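Local coordinates for protein plasma serine protease inhibitor (Homo sapiens, PDB 3DY0) that inhibits serine proteases in blood plasma and other body fluids in a heparin-dependent way, trapping its target enzyme irreversibly after cleavage of the reactive centre loop, at residues K170-T175 and P222-A227; G74-L79 and M113-L118. All coordinates share one frame; numbering follows the deposited sequence.

Contact 1 of 2, residues K170-T175 and P222-A227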
loop_
_atom_site.group_PDB
_atom_site.type_symbol
_atom_site.label_atom_id
_atom_site.label_comp_id
_atom_site.label_asym_id
_atom_site.label_seq_id
_atom_site.Cartn_x
_atom_site.Cartn_y
_atom_site.Cartn_z
ATOM N N LYS A 170 7.590 -11.079 -0.781
ATOM C CA LYS A 170 7.754 -12.303 -0.012
ATOM C C LYS A 170 9.194 -12.356 0.443
ATOM O O LYS A 170 10.110 -12.262 -0.370
ATOM C CB LYS A 170 7.436 -13.547 -0.844
ATOM C CG LYS A 170 7.670 -14.842 -0.067
ATOM C CD LYS A 170 7.304 -16.078 -0.870
ATOM C CE LYS A 170 7.682 -17.342 -0.111
ATOM N NZ LYS A 170 7.411 -18.569 -0.910
ATOM N N ALA A 171 9.394 -12.490 1.745
ATOM C CA ALA A 171 10.742 -12.553 2.278
ATOM C C ALA A 171 10.795 -13.349 3.565
ATOM O O ALA A 171 9.826 -13.406 4.318
ATOM C CB ALA A 171 11.261 -11.146 2.526
ATOM N N LYS A 172 11.936 -13.982 3.800
ATOM C CA LYS A 172 12.148 -14.729 5.024
ATOM C C LYS A 172 12.764 -13.735 5.990
ATOM O O LYS A 172 13.436 -12.792 5.565
ATOM C CB LYS A 172 13.153 -15.861 4.802
ATOM C CG LYS A 172 12.714 -16.920 3.817
ATOM C CD LYS A 172 13.850 -17.895 3.562
ATOM C CE LYS A 172 13.406 -19.032 2.653
ATOM N NZ LYS A 172 14.538 -19.957 2.361
ATOM N N TRP A 173 12.529 -13.925 7.284
ATOM C CA TRP A 173 13.151 -13.048 8.269
ATOM C C TRP A 173 14.632 -13.383 8.167
ATOM O O TRP A 173 14.985 -14.500 7.790
ATOM C CB TRP A 173 12.696 -13.392 9.688
ATOM C CG TRP A 173 11.265 -13.115 9.984
ATOM C CD1 TRP A 173 10.315 -14.023 10.345
ATOM C CD2 TRP A 173 10.623 -11.834 9.989
ATOM N NE1 TRP A 173 9.118 -13.389 10.576
ATOM C CE2 TRP A 173 9.278 -12.046 10.363
ATOM C CE3 TRP A 173 11.052 -10.530 9.712
ATOM C CZ2 TRP A 173 8.353 -10.998 10.470
ATOM C CZ3 TRP A 173 10.133 -9.484 9.821
ATOM C CH2 TRP A 173 8.799 -9.730 10.194
ATOM N N GLU A 174 15.497 -12.430 8.488
ATOM C CA GLU A 174 16.927 -12.700 8.465
ATOM C C GLU A 174 17.156 -13.811 9.494
ATOM O O GLU A 174 17.945 -14.733 9.275
ATOM C CB GLU A 174 17.702 -11.444 8.854
ATOM C CG GLU A 174 19.206 -11.607 8.777
ATOM C CD GLU A 174 19.939 -10.317 9.084
ATOM O OE1 GLU A 174 19.781 -9.796 10.205
ATOM O OE2 GLU A 174 20.670 -9.825 8.200
ATOM N N THR A 175 16.451 -13.706 10.615
ATOM C CA THR A 175 16.510 -14.694 11.687
ATOM C C THR A 175 15.067 -15.090 11.987
ATOM O O THR A 175 14.270 -14.263 12.429
ATOM C CB THR A 175 17.143 -14.113 12.961
ATOM O OG1 THR A 175 18.497 -13.730 12.688
ATOM C CG2 THR A 175 17.115 -15.144 14.086
ATOM N N PRO A 222 14.680 -7.210 10.631
ATOM C CA PRO A 222 15.158 -7.394 9.260
ATOM C C PRO A 222 14.749 -8.638 8.473
ATOM O O PRO A 222 14.582 -9.726 9.021
ATOM C CB PRO A 222 16.670 -7.303 9.424
ATOM C CG PRO A 222 16.881 -7.987 10.734
ATOM C CD PRO A 222 15.777 -7.403 11.599
ATOM N N TYR A 223 14.581 -8.444 7.170
ATOM C CA TYR A 223 14.259 -9.535 6.260
ATOM C C TYR A 223 15.565 -9.878 5.568
ATOM O O TYR A 223 16.521 -9.106 5.635
ATOM C CB TYR A 223 13.275 -9.078 5.183
ATOM C CG TYR A 223 11.875 -8.855 5.677
ATOM C CD1 TYR A 223 11.089 -9.926 6.103
ATOM C CD2 TYR A 223 11.337 -7.572 5.741
ATOM C CE1 TYR A 223 9.802 -9.724 6.583
ATOM C CE2 TYR A 223 10.054 -7.357 6.221
ATOM C CZ TYR A 223 9.293 -8.437 6.640
ATOM O OH TYR A 223 8.024 -8.232 7.127
ATOM N N GLN A 224 15.614 -11.034 4.919
ATOM C CA GLN A 224 16.805 -11.389 4.165
ATOM C C GLN A 224 16.792 -10.353 3.054
ATOM O O GLN A 224 15.771 -10.169 2.392
ATOM C CB GLN A 224 16.686 -12.791 3.570
ATOM C CG GLN A 224 17.101 -13.896 4.516
ATOM C CD GLN A 224 17.175 -15.246 3.832
ATOM O OE1 GLN A 224 17.829 -16.165 4.325
ATOM N NE2 GLN A 224 16.496 -15.377 2.699
ATOM N N GLY A 225 17.909 -9.667 2.858
ATOM C CA GLY A 225 17.956 -8.639 1.835
ATOM C C GLY A 225 17.937 -7.274 2.498
ATOM O O GLY A 225 18.128 -7.174 3.709
ATOM N N ASN A 226 17.681 -6.226 1.723
ATOM C CA ASN A 226 17.680 -4.869 2.265
ATOM C C ASN A 226 16.392 -4.435 2.967
ATOM O O ASN A 226 16.395 -3.444 3.694
ATOM C CB ASN A 226 18.006 -3.866 1.151
ATOM C CG ASN A 226 18.438 -2.510 1.688
ATOM O OD1 ASN A 226 18.593 -1.549 0.931
ATOM N ND2 ASN A 226 18.647 -2.429 2.997
ATOM N N ALA A 227 15.300 -5.167 2.771
ATOM C CA ALA A 227 14.030 -4.782 3.391
ATOM C C ALA A 227 13.952 -5.056 4.886
ATOM O O ALA A 227 14.654 -5.917 5.416
ATOM C CB ALA A 227 12.869 -5.478 2.680
HETATM O O HOH W 1 13.827 -14.340 1.717
HETATM O O HOH W 2 19.361 -15.561 7.029
HETATM O O HOH W 3 19.544 -8.138 6.372
HETATM O O HOH W 4 15.120 -11.187 11.359
#
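Where strand 159-172 runs out, its chain meets the turn that joins strands 216-222 and 228-234, and the two backbones pair at a single bridge, Trp-173 with Tyr-223. Two hydrogen bonds make it. Gln-224 N gives its proton to Lys-172 O over 2.9 Å, nearly along the C=O axis (N-H...O 163°). The other, Glu-174 N to Pro-222 O at 2.9 Å, is straighter at hydrogen (173°), but its donor sits above the carbonyl plane. Pro-222 O also accepts from a water that is held in turn by Thr-175 N.

The aromatic layer lies to one side of this bridge. With the backbones bridged and CG of each beside its own backbone N, Trp-173 and Tyr-223 lie side by side, pointing the same way. Their planes are tilted by only 7°, with the tyrosine centroid 4.5 Å from that of the six-membered indole ring. The rings are slid apart and barely overlap: Tyr-223 CE1 lies over the rim of one indole face, 3.3 Å from Trp-173 CZ3. The methyl of Ala-171 adds a contact, its CB 3.8 Å from Tyr-223 CD1.

Longer side chains cover the margins. Extended Lys-172 and Gln-224 run alongside each other, CD of the lysine 3.8 Å from NE2 of the amide, while Glu-174 crosses Pro-222 obliquely, Glu-174 OE1 lying 3.5 Å from Pro-222 CG.

Trp-173 is the tryptophan of the serpin breach, where insertion of the reactive centre loop begins. Its NE1 bonds to Asp-320 O, and Tyr-223 OH bonds to Thr-324 OG1 on strand 323-335, the inserted loop of this cleaved serpin, an arrangement consistent with hydrogen bonds setting the orientation of the rings, while apolar contacts pack them.

Contact 2 of 2, residues G74-L79 and M113-L118; sequences GFQQLL and MKTLYL
Helix 65-81 and helix 107-117, helices D and E of the serpin fold, meet near the end of the latter, their local axes 9.0 Å apart at closest and inclined at 75°. Thr-115 offers its carbonyl: Gln-76 NE2 donates to Thr-115 O over 3.1 Å. The glutamine reaches there with CG anti to its backbone N and its chain extended, the acceptor lying close to its amide plane although NE2 stands well above the carbonyl plane.

Leu-116 follows with a backbone and a side-chain contact. Its O receives a CA-H...O approach from Gln-76 CA at 3.3 Å, and its CD2 packs near the Gln-76 amide, the two side chains crossing at about a right angle.

Tyr-117 starts out away from the other helix, but its ring swings back across Phe-75, putting CE2 3.6 Å from Phe-75 CB. The hydroxyl bonds to His-72 ND1, and Ala-41 of helix 33-45 touches both aromatic side chains. Leu-79 CD1 presses on the tyrosine backbone, 3.5 Å from Tyr-117 O, the carbonyl that accepts a hydrogen bond from Asn-95 ND2 of strand 90-99.

Leu-118, with positive phi (47°), leaves the helical conformation; its CB is directed toward helix 65-81, and CD1 comes to 3.8 Å from Leu-79 CB. The contact is thus polar at Gln-76 and Thr-115 and apolar around Phe-75, Leu-79 and Tyr-117, whose hydroxyl has His-72 as partner.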
loop_
_atom_site.group_PDB
_atom_site.type_symbol
_atom_site.label_atom_id
_atom_site.label_comp_id
_atom_site.label_asym_id
_atom_site.label_seq_id
_atom_site.Cartn_x
_atom_site.Cartn_y
_atom_site.Cartn_z
ATOM N N GLY A 74 11.475 8.929 -11.023
ATOM C CA GLY A 74 11.709 8.119 -9.840
ATOM C C GLY A 74 10.994 6.781 -9.906
ATOM O O GLY A 74 11.567 5.748 -9.558
ATOM N N PHE A 75 9.740 6.795 -10.350
ATOM C CA PHE A 75 8.973 5.562 -10.460
ATOM C C PHE A 75 9.498 4.682 -11.587
ATOM O O PHE A 75 9.496 3.463 -11.471
ATOM C CB PHE A 75 7.483 5.861 -10.676
ATOM C CG PHE A 75 6.717 6.085 -9.398
ATOM C CD1 PHE A 75 6.899 5.244 -8.307
ATOM C CD2 PHE A 75 5.795 7.120 -9.296
ATOM C CE1 PHE A 75 6.173 5.425 -7.127
ATOM C CE2 PHE A 75 5.061 7.312 -8.118
ATOM C CZ PHE A 75 5.251 6.463 -7.037
ATOM N N GLN A 76 9.938 5.300 -12.679
ATOM C CA GLN A 76 10.488 4.536 -13.796
ATOM C C GLN A 76 11.764 3.831 -13.326
ATOM O O GLN A 76 12.007 2.669 -13.654
ATOM C CB GLN A 76 10.813 5.465 -14.969
ATOM C CG GLN A 76 11.437 4.754 -16.157
ATOM C CD GLN A 76 11.971 5.722 -17.194
ATOM O OE1 GLN A 76 12.733 6.633 -16.871
ATOM N NE2 GLN A 76 11.578 5.527 -18.449
ATOM N N GLN A 77 12.577 4.540 -12.550
ATOM C CA GLN A 77 13.821 3.974 -12.036
ATOM C C GLN A 77 13.518 2.792 -11.117
ATOM O O GLN A 77 14.190 1.764 -11.168
ATOM C CB GLN A 77 14.605 5.043 -11.267
ATOM C CG GLN A 77 15.934 4.563 -10.703
ATOM C CD GLN A 77 16.607 5.615 -9.840
ATOM O OE1 GLN A 77 16.783 6.757 -10.261
ATOM N NE2 GLN A 77 16.985 5.234 -8.625
ATOM N N LEU A 78 12.500 2.945 -10.277
ATOM C CA LEU A 78 12.105 1.896 -9.348
ATOM C C LEU A 78 11.689 0.633 -10.094
ATOM O O LEU A 78 12.113 -0.470 -9.752
ATOM C CB LEU A 78 10.952 2.385 -8.468
ATOM C CG LEU A 78 10.325 1.359 -7.518
ATOM C CD1 LEU A 78 11.382 0.818 -6.560
ATOM C CD2 LEU A 78 9.192 2.018 -6.745
ATOM N N LEU A 79 10.849 0.798 -11.110
ATOM C CA LEU A 79 10.383 -0.333 -11.900
ATOM C C LEU A 79 11.533 -1.023 -12.628
ATOM O O LEU A 79 11.583 -2.251 -12.687
ATOM C CB LEU A 79 9.318 0.127 -12.897
ATOM C CG LEU A 79 7.993 0.541 -12.245
ATOM C CD1 LEU A 79 7.102 1.239 -13.262
ATOM C CD2 LEU A 79 7.294 -0.695 -11.678
ATOM N N MET A 113 2.783 5.500 -20.619
ATOM C CA MET A 113 2.523 4.363 -19.747
ATOM C C MET A 113 3.492 3.218 -20.017
ATOM O O MET A 113 3.988 2.586 -19.087
ATOM C CB MET A 113 1.078 3.890 -19.921
ATOM C CG MET A 113 0.047 4.799 -19.258
ATOM S SD MET A 113 0.079 4.665 -17.442
ATOM C CE MET A 113 -0.951 3.241 -17.222
ATOM N N LYS A 114 3.770 2.959 -21.291
ATOM C CA LYS A 114 4.686 1.884 -21.652
ATOM C C LYS A 114 6.135 2.216 -21.313
ATOM O O LYS A 114 6.866 1.372 -20.797
ATOM C CB LYS A 114 4.553 1.560 -23.147
ATOM C CG LYS A 114 3.229 0.889 -23.503
ATOM C CD LYS A 114 3.089 0.622 -25.002
ATOM C CE LYS A 114 1.738 -0.012 -25.321
ATOM N NZ LYS A 114 1.532 -0.198 -26.789
ATOM N N THR A 115 6.543 3.453 -21.586
ATOM C CA THR A 115 7.915 3.887 -21.338
ATOM C C THR A 115 8.259 4.172 -19.879
ATOM O O THR A 115 9.283 3.711 -19.373
ATOM C CB THR A 115 8.241 5.149 -22.158
ATOM O OG1 THR A 115 8.073 4.868 -23.551
ATOM C CG2 THR A 115 9.679 5.596 -21.909
ATOM N N LEU A 116 7.407 4.942 -19.211
ATOM C CA LEU A 116 7.641 5.308 -17.823
ATOM C C LEU A 116 7.199 4.258 -16.814
ATOM O O LEU A 116 7.874 4.036 -15.811
ATOM C CB LEU A 116 6.930 6.625 -17.507
ATOM C CG LEU A 116 7.416 7.870 -18.251
ATOM C CD1 LEU A 116 6.463 9.024 -17.984
ATOM C CD2 LEU A 116 8.828 8.221 -17.803
ATOM N N TYR A 117 6.071 3.607 -17.074
ATOM C CA TYR A 117 5.566 2.630 -16.123
ATOM C C TYR A 117 5.569 1.171 -16.563
ATOM O O TYR A 117 5.011 0.310 -15.877
ATOM C CB TYR A 117 4.172 3.070 -15.657
ATOM C CG TYR A 117 4.235 4.351 -14.848
ATOM C CD1 TYR A 117 4.196 5.602 -15.469
ATOM C CD2 TYR A 117 4.431 4.307 -13.471
ATOM C CE1 TYR A 117 4.358 6.776 -14.733
ATOM C CE2 TYR A 117 4.597 5.467 -12.727
ATOM C CZ TYR A 117 4.563 6.698 -13.362
ATOM O OH TYR A 117 4.773 7.841 -12.623
ATOM N N LEU A 118 6.225 0.898 -17.690
ATOM C CA LEU A 118 6.339 -0.454 -18.236
ATOM C C LEU A 118 4.988 -1.149 -18.240
ATOM O O LEU A 118 4.896 -2.351 -17.983
ATOM C CB LEU A 118 7.328 -1.273 -17.399
ATOM C CG LEU A 118 8.676 -0.605 -17.121
ATOM C CD1 LEU A 118 9.556 -1.537 -16.297
ATOM C CD2 LEU A 118 9.345 -0.246 -18.436
HETATM O O HOH W 5 10.350 1.655 -16.074
#

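Neither contact is deep core: both are partly buried, with centres about 19 Å (contact 1) and about 17 Å (contact 2) from the centre of the chain. They share no helix or strand and do not touch, their nearest atoms being about 11 Å apart. Contact 1 joins a strand end to a loop through a backbone bridge, with the aromatic pair beside it. In contact 2 the backbones belong mostly to helices, and a side-chain amide supplies the one direct hydrogen bond between the segments. Strand 90-99 is a common neighbour: Lys-170 bonds to Gln-90 at its start, and Leu-79 packs on Leu-93 farther along.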